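Local coordinates for protein Cfl (Pectobacterium brasiliense, PDB 7A9J) that acts as a coronafacic acid ligase of the ATP-dependent AMP-binding family, probably activating carboxylic acids for amide formation, at residues Leu206-Val210 / Leu244-Ala248; Leu212-Asn218 / Pro342-His346. The protein carries 1 engineered substitution. All coordinates share one frame; numbering follows the deposited sequence.

Contact 1 of 2, residues Leu206-Val210 / Leu244-Ala248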
loop_
_atom_site.group_PDB
_atom_site.type_symbol
_atom_site.label_atom_id
_atom_site.label_comp_id
_atom_site.label_asym_id
_atom_site.label_seq_id
_atom_site.Cartn_x
_atom_site.Cartn_y
_atom_site.Cartn_z
ATOM N N LEU A 206 16.722 -0.563 2.727
ATOM C CA LEU A 206 15.730 -1.300 3.476
ATOM C C LEU A 206 15.735 -0.899 4.960
ATOM O O LEU A 206 14.664 -0.760 5.560
ATOM C CB LEU A 206 16.022 -2.789 3.290
ATOM C CG LEU A 206 14.914 -3.738 3.613
ATOM C CD1 LEU A 206 13.691 -3.464 2.735
ATOM C CD2 LEU A 206 15.508 -5.154 3.343
ATOM N N ILE A 207 16.927 -0.754 5.554
ATOM C CA ILE A 207 17.039 -0.244 6.930
ATOM C C ILE A 207 16.245 1.073 7.040
ATOM O O ILE A 207 15.412 1.252 7.937
ATOM C CB ILE A 207 18.516 -0.018 7.287
ATOM C CG1 ILE A 207 19.308 -1.365 7.405
ATOM C CG2 ILE A 207 18.689 0.826 8.578
ATOM C CD1 ILE A 207 20.772 -1.073 7.497
ATOM N N ASP A 208 16.525 2.014 6.135
ATOM C CA ASP A 208 15.910 3.339 6.238
ATOM C C ASP A 208 14.409 3.274 5.935
ATOM O O ASP A 208 13.612 3.964 6.581
ATOM C CB ASP A 208 16.630 4.332 5.307
ATOM C CG ASP A 208 18.109 4.565 5.751
ATOM O OD1 ASP A 208 18.383 4.413 6.969
ATOM O OD2 ASP A 208 18.966 4.926 4.910
ATOM N N ALA A 209 14.000 2.394 5.007
ATOM C CA ALA A 209 12.579 2.241 4.722
ATOM C C ALA A 209 11.834 1.599 5.892
ATOM O O ALA A 209 10.670 1.943 6.173
ATOM C CB ALA A 209 12.392 1.410 3.459
ATOM N N VAL A 210 12.456 0.602 6.539
ATOM C CA VAL A 210 11.825 0.016 7.713
ATOM C C VAL A 210 11.728 1.049 8.828
ATOM O O VAL A 210 10.717 1.109 9.558
ATOM C CB VAL A 210 12.629 -1.232 8.173
ATOM C CG1 VAL A 210 12.133 -1.671 9.533
ATOM C CG2 VAL A 210 12.372 -2.379 7.120
ATOM N N LEU A 244 7.720 -4.176 4.248
ATOM C CA LEU A 244 8.242 -3.218 5.189
ATOM C C LEU A 244 7.467 -3.256 6.487
ATOM O O LEU A 244 8.074 -3.111 7.558
ATOM C CB LEU A 244 8.181 -1.819 4.580
ATOM C CG LEU A 244 9.077 -1.599 3.354
ATOM C CD1 LEU A 244 8.887 -0.094 2.881
ATOM C CD2 LEU A 244 10.539 -1.805 3.654
ATOM N N ILE A 245 6.142 -3.356 6.408
ATOM C CA ILE A 245 5.330 -3.436 7.627
ATOM C C ILE A 245 5.742 -4.647 8.438
ATOM O O ILE A 245 5.880 -4.559 9.653
ATOM C CB ILE A 245 3.837 -3.555 7.299
ATOM C CG1 ILE A 245 3.326 -2.183 6.814
ATOM C CG2 ILE A 245 3.039 -3.980 8.523
ATOM C CD1 ILE A 245 1.938 -2.315 6.121
ATOM N N THR A 246 5.950 -5.760 7.758
ATOM C CA THR A 246 6.287 -7.002 8.467
ATOM C C THR A 246 7.661 -6.892 9.154
ATOM O O THR A 246 7.813 -7.250 10.327
ATOM C CB THR A 246 6.215 -8.156 7.461
ATOM O OG1 THR A 246 4.894 -8.233 6.930
ATOM C CG2 THR A 246 6.608 -9.558 8.183
ATOM N N PHE A 247 8.689 -6.413 8.444
ATOM C CA PHE A 247 9.980 -6.222 9.064
ATOM C C PHE A 247 9.872 -5.255 10.238
ATOM O O PHE A 247 10.455 -5.484 11.305
ATOM C CB PHE A 247 11.034 -5.652 8.098
ATOM C CG PHE A 247 11.402 -6.565 6.956
ATOM C CD1 PHE A 247 11.483 -7.978 7.120
ATOM C CD2 PHE A 247 11.823 -6.023 5.773
ATOM C CE1 PHE A 247 11.865 -8.765 6.036
ATOM C CE2 PHE A 247 12.190 -6.819 4.694
ATOM C CZ PHE A 247 12.268 -8.189 4.831
ATOM N N ALA A 248 9.133 -4.159 10.042
ATOM C CA ALA A 248 9.078 -3.142 11.085
ATOM C C ALA A 248 8.349 -3.653 12.311
ATOM O O ALA A 248 8.802 -3.393 13.431
ATOM C CB ALA A 248 8.362 -1.863 10.541
#

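Contact 2 of 2, residues Leu212-Asn218 / Pro342-His346. With R4Z (6-ethyl-1-oxidanylidene-indene-4-carboxylic acid), chain B.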
loop_
_atom_site.group_PDB
_atom_site.type_symbol
_atom_site.label_atom_id
_atom_site.label_comp_id
_atom_site.label_asym_id
_atom_site.label_seq_id
_atom_site.Cartn_x
_atom_site.Cartn_y
_atom_site.Cartn_z
ATOM N N LEU A 212 11.377 4.278 8.478
ATOM C CA LEU A 212 10.199 5.102 8.163
ATOM C C LEU A 212 8.932 4.356 8.565
ATOM O O LEU A 212 8.026 4.923 9.193
ATOM C CB LEU A 212 10.118 5.430 6.672
ATOM C CG LEU A 212 11.190 6.429 6.211
ATOM C CD1 LEU A 212 11.335 6.367 4.696
ATOM C CD2 LEU A 212 10.773 7.889 6.672
ATOM N N THR A 213 8.851 3.078 8.202
ATOM C CA THR A 213 7.616 2.341 8.442
ATOM C C THR A 213 7.345 2.169 9.938
ATOM O O THR A 213 6.186 2.192 10.361
ATOM C CB THR A 213 7.712 0.956 7.743
ATOM O OG1 THR A 213 8.044 1.221 6.349
ATOM C CG2 THR A 213 6.364 0.253 7.827
ATOM N N LYS A 214 8.397 1.924 10.725
ATOM C CA LYS A 214 8.233 1.757 12.176
ATOM C C LYS A 214 7.450 2.898 12.800
ATOM O O LYS A 214 6.596 2.642 13.657
ATOM C CB LYS A 214 9.588 1.669 12.893
ATOM C CG LYS A 214 10.188 0.273 12.763
ATOM C CD LYS A 214 11.674 0.285 13.279
ATOM C CE LYS A 214 11.879 0.757 14.678
ATOM N NZ LYS A 214 13.338 0.456 15.056
ATOM N N VAL A 215 7.695 4.151 12.343
ATOM C CA VAL A 215 7.008 5.361 12.870
ATOM C C VAL A 215 5.505 5.319 12.600
ATOM O O VAL A 215 4.739 6.022 13.263
ATOM C CB VAL A 215 7.648 6.678 12.241
ATOM C CG1 VAL A 215 6.974 7.972 12.781
ATOM C CG2 VAL A 215 9.119 6.680 12.571
ATOM N N THR A 216 5.066 4.544 11.608
ATOM C CA THR A 216 3.661 4.472 11.244
ATOM C C THR A 216 2.923 3.309 11.886
ATOM O O THR A 216 1.692 3.211 11.705
ATOM C CB THR A 216 3.464 4.368 9.715
ATOM O OG1 THR A 216 3.730 3.045 9.270
ATOM C CG2 THR A 216 4.367 5.394 8.950
ATOM N N ILE A 217 3.599 2.503 12.710
ATOM C CA ILE A 217 2.902 1.362 13.306
ATOM C C ILE A 217 2.773 1.634 14.796
ATOM O O ILE A 217 3.732 1.398 15.561
ATOM C CB ILE A 217 3.650 0.045 13.089
ATOM C CG1 ILE A 217 3.936 -0.185 11.606
ATOM C CG2 ILE A 217 2.793 -1.141 13.746
ATOM C CD1 ILE A 217 4.685 -1.484 11.343
ATOM N N ASN A 218 1.585 2.048 15.218
ATOM C CA ASN A 218 1.378 2.590 16.564
ATOM C C ASN A 218 0.098 1.996 17.134
ATOM O O ASN A 218 -0.904 2.688 17.333
ATOM C CB ASN A 218 1.345 4.134 16.532
ATOM C CG ASN A 218 2.579 4.709 15.967
ATOM O OD1 ASN A 218 3.648 4.591 16.566
ATOM N ND2 ASN A 218 2.463 5.403 14.805
ATOM N N PRO A 342 7.085 4.450 3.099
ATOM C CA PRO A 342 6.174 5.529 3.519
ATOM C C PRO A 342 6.967 6.813 3.766
ATOM O O PRO A 342 8.025 6.816 4.424
ATOM C CB PRO A 342 5.593 5.016 4.854
ATOM C CG PRO A 342 5.907 3.499 4.815
ATOM C CD PRO A 342 7.275 3.440 4.159
ATOM N N VAL A 343 6.399 7.944 3.325
ATOM C CA VAL A 343 7.081 9.205 3.608
ATOM C C VAL A 343 6.214 10.223 4.320
ATOM O O VAL A 343 6.747 11.168 4.890
ATOM C CB VAL A 343 7.635 9.834 2.305
ATOM C CG1 VAL A 343 8.798 8.918 1.797
ATOM C CG2 VAL A 343 6.537 9.999 1.225
ATOM N N ILE A 344 4.903 10.127 4.219
ATOM C CA ILE A 344 4.003 11.082 4.845
ATOM C C ILE A 344 2.942 10.273 5.578
ATOM O O ILE A 344 2.411 9.299 5.039
ATOM C CB ILE A 344 3.386 12.043 3.797
ATOM C CG1 ILE A 344 4.472 12.952 3.246
ATOM C CG2 ILE A 344 2.298 12.889 4.470
ATOM C CD1 ILE A 344 4.092 13.682 1.881
ATOM N N TYR A 345 2.667 10.661 6.806
ATOM C CA TYR A 345 1.830 9.871 7.677
ATOM C C TYR A 345 0.795 10.747 8.344
ATOM O O TYR A 345 1.137 11.789 8.903
ATOM C CB TYR A 345 2.741 9.200 8.685
ATOM C CG TYR A 345 2.079 8.525 9.864
ATOM C CD1 TYR A 345 1.034 7.641 9.694
ATOM C CD2 TYR A 345 2.543 8.780 11.154
ATOM C CE1 TYR A 345 0.420 6.997 10.799
ATOM C CE2 TYR A 345 1.944 8.168 12.275
ATOM C CZ TYR A 345 0.882 7.271 12.079
ATOM O OH TYR A 345 0.328 6.657 13.185
ATOM N N HIS A 346 -0.470 10.318 8.281
ATOM C CA HIS A 346 -1.539 11.050 8.916
ATOM C C HIS A 346 -2.024 10.231 10.100
ATOM O O HIS A 346 -2.719 9.230 9.925
ATOM C CB HIS A 346 -2.674 11.342 7.929
ATOM C CG HIS A 346 -3.495 12.494 8.362
ATOM N ND1 HIS A 346 -3.675 12.802 9.695
ATOM C CD2 HIS A 346 -4.125 13.471 7.650
ATOM C CE1 HIS A 346 -4.386 13.924 9.785
ATOM N NE2 HIS A 346 -4.645 14.360 8.562
HETATM C C13 R4Z B . 6.672 1.783 -0.654
HETATM C C15 R4Z B . 4.713 2.755 0.631
HETATM C C02 R4Z B . 2.591 3.591 1.879
HETATM C C03 R4Z B . 1.202 3.494 1.809
HETATM C C04 R4Z B . 0.925 2.710 0.525
HETATM C C05 R4Z B . 3.357 2.912 0.872
HETATM C C06 R4Z B . 2.409 2.315 0.004
HETATM C C07 R4Z B . 2.877 1.559 -1.064
HETATM C C08 R4Z B . 1.868 0.900 -2.019
HETATM C C11 R4Z B . 4.244 1.376 -1.271
HETATM C C12 R4Z B . 5.187 1.972 -0.423
HETATM C C14 R4Z B . 7.135 0.387 -0.147
HETATM O O01 R4Z B . 3.123 4.225 2.753
HETATM O O09 R4Z B . 2.302 0.001 -2.788
HETATM O O10 R4Z B . 0.642 1.240 -2.066
#

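Contact 1 of 2, residues Leu206-Val210 / Leu244-Ala248
Leu244 of helix 240-251 reaches across to Leu206, Ala209 and Val210 on helix 203-214, and makes three of the contacts between the two segments. Its CB lies against Thr213, one turn beyond Ala209. CG is set anti to the carbonyl carbon (chi1 -65°), which sends the fork towards the neighbouring helix. There the branches part: Leu244 CD1 touches the methyl of Ala209 at 3.9 Å, while Leu244 CD2 lies between Leu206 CD1 and Ala209 CB, 3.7 Å from each. Val210 CG2 adds a third neighbour, 4.0 Å from Leu244 CD2.

That valine methyl also serves Phe247. It comes to 3.7 Å from Phe247 CB and sits at the ring edge, near the ring plane, whereas Leu206 CD2 approaches Phe247 CE2 obliquely at 4.0 Å. The other valine methyl, Val210 CG1, rests on Ala248, 3.7 Å from its CA, so the two branches straddle neighbouring residues of the second helix. Beyond the pair, Tyr90, Ile86 and Leu93 pack on Phe247, and Leu93 also meets Leu206, so helix 83-95 is a third layer.

Every touching residue is buried and apolar, and no hydrogen bond joins the two segments. The axes of 206-210 and 244-248 approach to 9.8 Å at 82°, a near-perpendicular crossing inside the AMP-binding region of this adenylate-forming enzyme, where Leu244 also lines the pocket for the bound indenone acid.

Contact 2 of 2, residues Leu212-Asn218 / Pro342-His346
This is a mixed apolar and polar contact between the end of helix 203-214 with its following turn and strand 342-346, with Thr216 lying over Tyr345 and Leu212 and Thr213 against Pro342. The strand pairs with strand 331-335, where Val343 and Ile344 both face Tyr334 in a classic beta bulge.

Thr216 CA sits almost squarely over the Tyr345 ring, 4.1 Å from its centroid, in a CH-pi contact. The threonine methyl CG2 also lies over a face, 4.0 Å from Tyr345 CG. Thr216 chi1 of 78° puts OG1 between the backbone N and carbonyl carbon, away from the ring and on a lone pair of Thr213 O, which also accepts the Thr216 backbone N-H.

At the phenol end, Asn218 ND2 uses both its hydrogens: one bonds Tyr345 OH at 3.0 Å, rather bent, and the other bonds Val215 O at 2.8 Å from above the carbonyl plane. Tyr345 OH has a second partner in Gln331 OE1.

Pro342, a residue of the pocket for the bound acid, packs its CD on Thr213 OG1 at 3.2 Å; the hydroxyl's hydrogen-bond partner is Ala209 O. Leu212 wraps Pro342 O with carbons, CD1 at 3.4 Å. That carbonyl is therefore buried without a hydrogen-bonding partner in the model, whereas the phenol oxygen is held by two side-chain amides, a pattern consistent with it accepting from Asn218 and donating to Gln331.

Overall arrangement
Contacts 1 and 2 share helix 203-214, using 206-210 and then its C-terminal end with the following turn; their centres are 10 Å apart and they meet directly. Thr213 OG1 of contact 2 is 3.5 Å from Leu244 CB of contact 1, and Ala248 CB of contact 1 packs on Lys214 CG at 3.6 Å. The C-terminal end of helix 203-214 thus packs against both helix 240-251 and strand 342-346. Each contact contributes one residue to the pocket: Leu244 CD1 lies 3.5 Å from the ethyl carbon C14 of the bound R4Z, while Pro342 CB is 3.3 Å from its ketone oxygen O01. Ser333, on the strand paired with 342-346, adds a hydrogen bond to the ligand.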